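Local coordinates for restriction endonuclease S subunits (Thermoanaerobacter tengcongensis, PDB 3OKG), which probably serves as the DNA-specificity subunit of a type I restriction-modification enzyme, pairing with M subunits to form the methyltransferase, at residues A[139-142]-A[143-147]. Residues are numbered along the deposited sequence; the frame is centred on the assembly and turned at random.
Sequences SDFI and TNQLT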
ATOM      1  N   SER A 139       4.545 -21.574  -0.714  1.00 19.17           N
ATOM      2  CA  SER A 139       5.473 -21.005  -1.686  1.00 24.04           C
ATOM      3  C   SER A 139       4.896 -21.012  -3.097  1.00 22.73           C
ATOM      4  O   SER A 139       4.198 -21.954  -3.484  1.00 18.87           O
ATOM      5  CB  SER A 139       6.799 -21.755  -1.725  1.00 23.58           C
ATOM      6  OG  SER A 139       7.548 -21.284  -2.839  1.00 24.90           O
ATOM      7  N   ASP A 140       5.222 -19.978  -3.868  1.00 20.82           N
ATOM      8  CA  ASP A 140       4.964 -19.970  -5.324  1.00 20.71           C
ATOM      9  C   ASP A 140       5.587 -21.204  -6.019  1.00 21.79           C
ATOM     10  O   ASP A 140       5.093 -21.652  -7.045  1.00 22.88           O
ATOM     11  CB  ASP A 140       5.560 -18.708  -5.974  1.00 19.82           C
ATOM     12  CG  ASP A 140       4.824 -17.431  -5.607  1.00 31.14           C
ATOM     13  OD1 ASP A 140       3.752 -17.479  -4.953  1.00 23.70           O
ATOM     14  OD2 ASP A 140       5.331 -16.345  -5.982  1.00 23.52           O
ATOM     15  N   PHE A 141       6.653 -21.749  -5.455  1.00 19.13           N
ATOM     16  CA  PHE A 141       7.292 -22.929  -6.052  1.00 22.58           C
ATOM     17  C   PHE A 141       6.278 -24.070  -6.227  1.00 23.84           C
ATOM     18  O   PHE A 141       6.373 -24.868  -7.179  1.00 19.61           O
ATOM     19  CB  PHE A 141       8.486 -23.402  -5.208  1.00 22.47           C
ATOM     20  CG  PHE A 141       9.215 -24.560  -5.815  1.00 25.88           C
ATOM     21  CD1 PHE A 141      10.057 -24.368  -6.905  1.00 29.61           C
ATOM     22  CD2 PHE A 141       9.041 -25.845  -5.323  1.00 25.82           C
ATOM     23  CE1 PHE A 141      10.733 -25.443  -7.478  1.00 33.73           C
ATOM     24  CE2 PHE A 141       9.710 -26.914  -5.896  1.00 28.33           C
ATOM     25  CZ  PHE A 141      10.548 -26.711  -6.979  1.00 21.06           C
ATOM     26  N   ILE A 142       5.316 -24.153  -5.303  1.00 24.36           N
ATOM     27  CA  ILE A 142       4.261 -25.178  -5.365  1.00 24.31           C
ATOM     28  C   ILE A 142       3.144 -24.802  -6.324  1.00 28.74           C
ATOM     29  O   ILE A 142       2.792 -25.582  -7.207  1.00 24.74           O
ATOM     30  CB  ILE A 142       3.645 -25.447  -3.966  1.00 26.34           C
ATOM     31  CG1 ILE A 142       4.672 -26.104  -3.046  1.00 25.50           C
ATOM     32  CG2 ILE A 142       2.368 -26.298  -4.076  1.00 24.48           C
ATOM     33  CD1 ILE A 142       5.464 -27.242  -3.648  1.00 27.01           C
ATOM     34  N   THR A 143       2.601 -23.597  -6.142  1.00 22.14           N
ATOM     35  CA  THR A 143       1.611 -23.002  -7.039  1.00 28.65           C
ATOM     36  C   THR A 143       1.981 -23.185  -8.472  1.00 21.02           C
ATOM     37  O   THR A 143       1.170 -23.566  -9.320  1.00 27.85           O
ATOM     38  CB  THR A 143       1.653 -21.460  -6.900  1.00 35.68           C
ATOM     39  OG1 THR A 143       1.492 -21.102  -5.540  1.00 28.97           O
ATOM     40  CG2 THR A 143       0.598 -20.765  -7.779  1.00 35.49           C
ATOM     41  N   ASN A 144       3.236 -22.856  -8.755  1.00 21.77           N
ATOM     42  CA  ASN A 144       3.691 -22.745 -10.120  1.00 23.57           C
ATOM     43  C   ASN A 144       3.785 -24.118 -10.793  1.00 28.21           C
ATOM     44  O   ASN A 144       3.921 -24.220 -12.024  1.00 22.66           O
ATOM     45  CB  ASN A 144       5.014 -21.982 -10.149  1.00 26.77           C
ATOM     46  CG  ASN A 144       4.842 -20.458  -9.848  1.00 50.07           C
ATOM     47  OD1 ASN A 144       3.718 -19.923  -9.766  1.00 41.51           O
ATOM     48  ND2 ASN A 144       5.972 -19.765  -9.682  1.00 40.33           N
ATOM     49  N   GLN A 145       3.680 -25.172  -9.988  1.00 23.15           N
ATOM     50  CA  GLN A 145       3.720 -26.540 -10.527  1.00 19.35           C
ATOM     51  C   GLN A 145       2.340 -27.086 -10.896  1.00 20.70           C
ATOM     52  O   GLN A 145       2.214 -28.153 -11.524  1.00 20.64           O
ATOM     53  CB  GLN A 145       4.374 -27.482  -9.524  1.00 19.64           C
ATOM     54  CG  GLN A 145       5.856 -27.268  -9.326  1.00 21.29           C
ATOM     55  CD  GLN A 145       6.406 -28.309  -8.369  1.00 21.95           C
ATOM     56  OE1 GLN A 145       6.343 -29.498  -8.647  1.00 20.68           O
ATOM     57  NE2 GLN A 145       6.916 -27.867  -7.225  1.00 17.40           N
ATOM     58  N   LEU A 146       1.293 -26.357 -10.519  1.00 18.07           N
ATOM     59  CA  LEU A 146      -0.064 -26.868 -10.724  1.00 19.33           C
ATOM     60  C   LEU A 146      -0.547 -26.505 -12.125  1.00 23.54           C
ATOM     61  O   LEU A 146      -1.030 -25.406 -12.380  1.00 21.09           O
ATOM     62  CB  LEU A 146      -1.002 -26.318  -9.645  1.00 19.52           C
ATOM     63  CG  LEU A 146      -0.562 -26.775  -8.248  1.00 19.02           C
ATOM     64  CD1 LEU A 146      -1.441 -26.051  -7.218  1.00 26.77           C
ATOM     65  CD2 LEU A 146      -0.673 -28.283  -8.095  1.00 15.02           C
ATOM     66  N   THR A 147      -0.409 -27.439 -13.045  1.00 20.04           N
ATOM     67  CA  THR A 147      -0.639 -27.101 -14.438  1.00 21.78           C
ATOM     68  C   THR A 147      -2.065 -26.677 -14.784  1.00 25.47           C
ATOM     69  O   THR A 147      -2.252 -25.823 -15.657  1.00 24.22           O
ATOM     70  CB  THR A 147      -0.171 -28.255 -15.335  1.00 28.54           C
ATOM     71  OG1 THR A 147      -0.911 -29.435 -15.023  1.00 56.75           O
ATOM     72  CG2 THR A 147       1.248 -28.491 -15.043  1.00 23.44           C
TER
HETATM   73  O   HOH W   1       1.386 -22.032  -2.873  1.00 32.53           O
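Phe141 and Gln145, four residues apart, meet through two different first torsions. Phe141 holds CG anti to its own nitrogen (chi1 -177°), while Gln145 holds CG anti to its carbonyl carbon (chi1 -70°) and runs extended beyond CG, with the amide turned about its last bond. The amide nitrogen thereby folds back over the preceding turn. Gln145 NE2 donates to Phe141 O at 3.0 Å, with the oxygen close to the amide plane. The approach is from above the carbonyl plane, not along a lone pair. The same NE2 lies 3.2 Å from Phe141 CE2, with ring and amide planes 65° apart. Gln145 OE1 is engaged by the backbone N of Leu168, so both ends of the amide are bonded. Replacing Gln145 by alanine is likely to leave Phe141 O and Leu168 N without this amide, and the ring without the NE2 contact. Helix 140-143 is a single short turn in the first DNA-specificity domain. Ser139 is its N-cap: OG accepts from Phe141 N at 2.8 Å. Asn144 N closes the turn on Asp140 O, also at 2.8 Å. Beyond it, Gln145 N bonds Ile142 O at 2.9 Å, and Thr143 to Leu146 form a type I beta turn. On another side of the turn, a water donates to Ser139 O and accepts from Thr143 OG1 at 2.8 Å. Lys100 NZ reaches both Thr143 OG1 and Asp140 OD1, the latter as a salt bridge. Asp140 OD2 pairs with Arg398 of helix 392-407. Leu146 CG lies 3.7 Å from Ile142 O; the Ile142 and Leu146 side chains both touch Phe92.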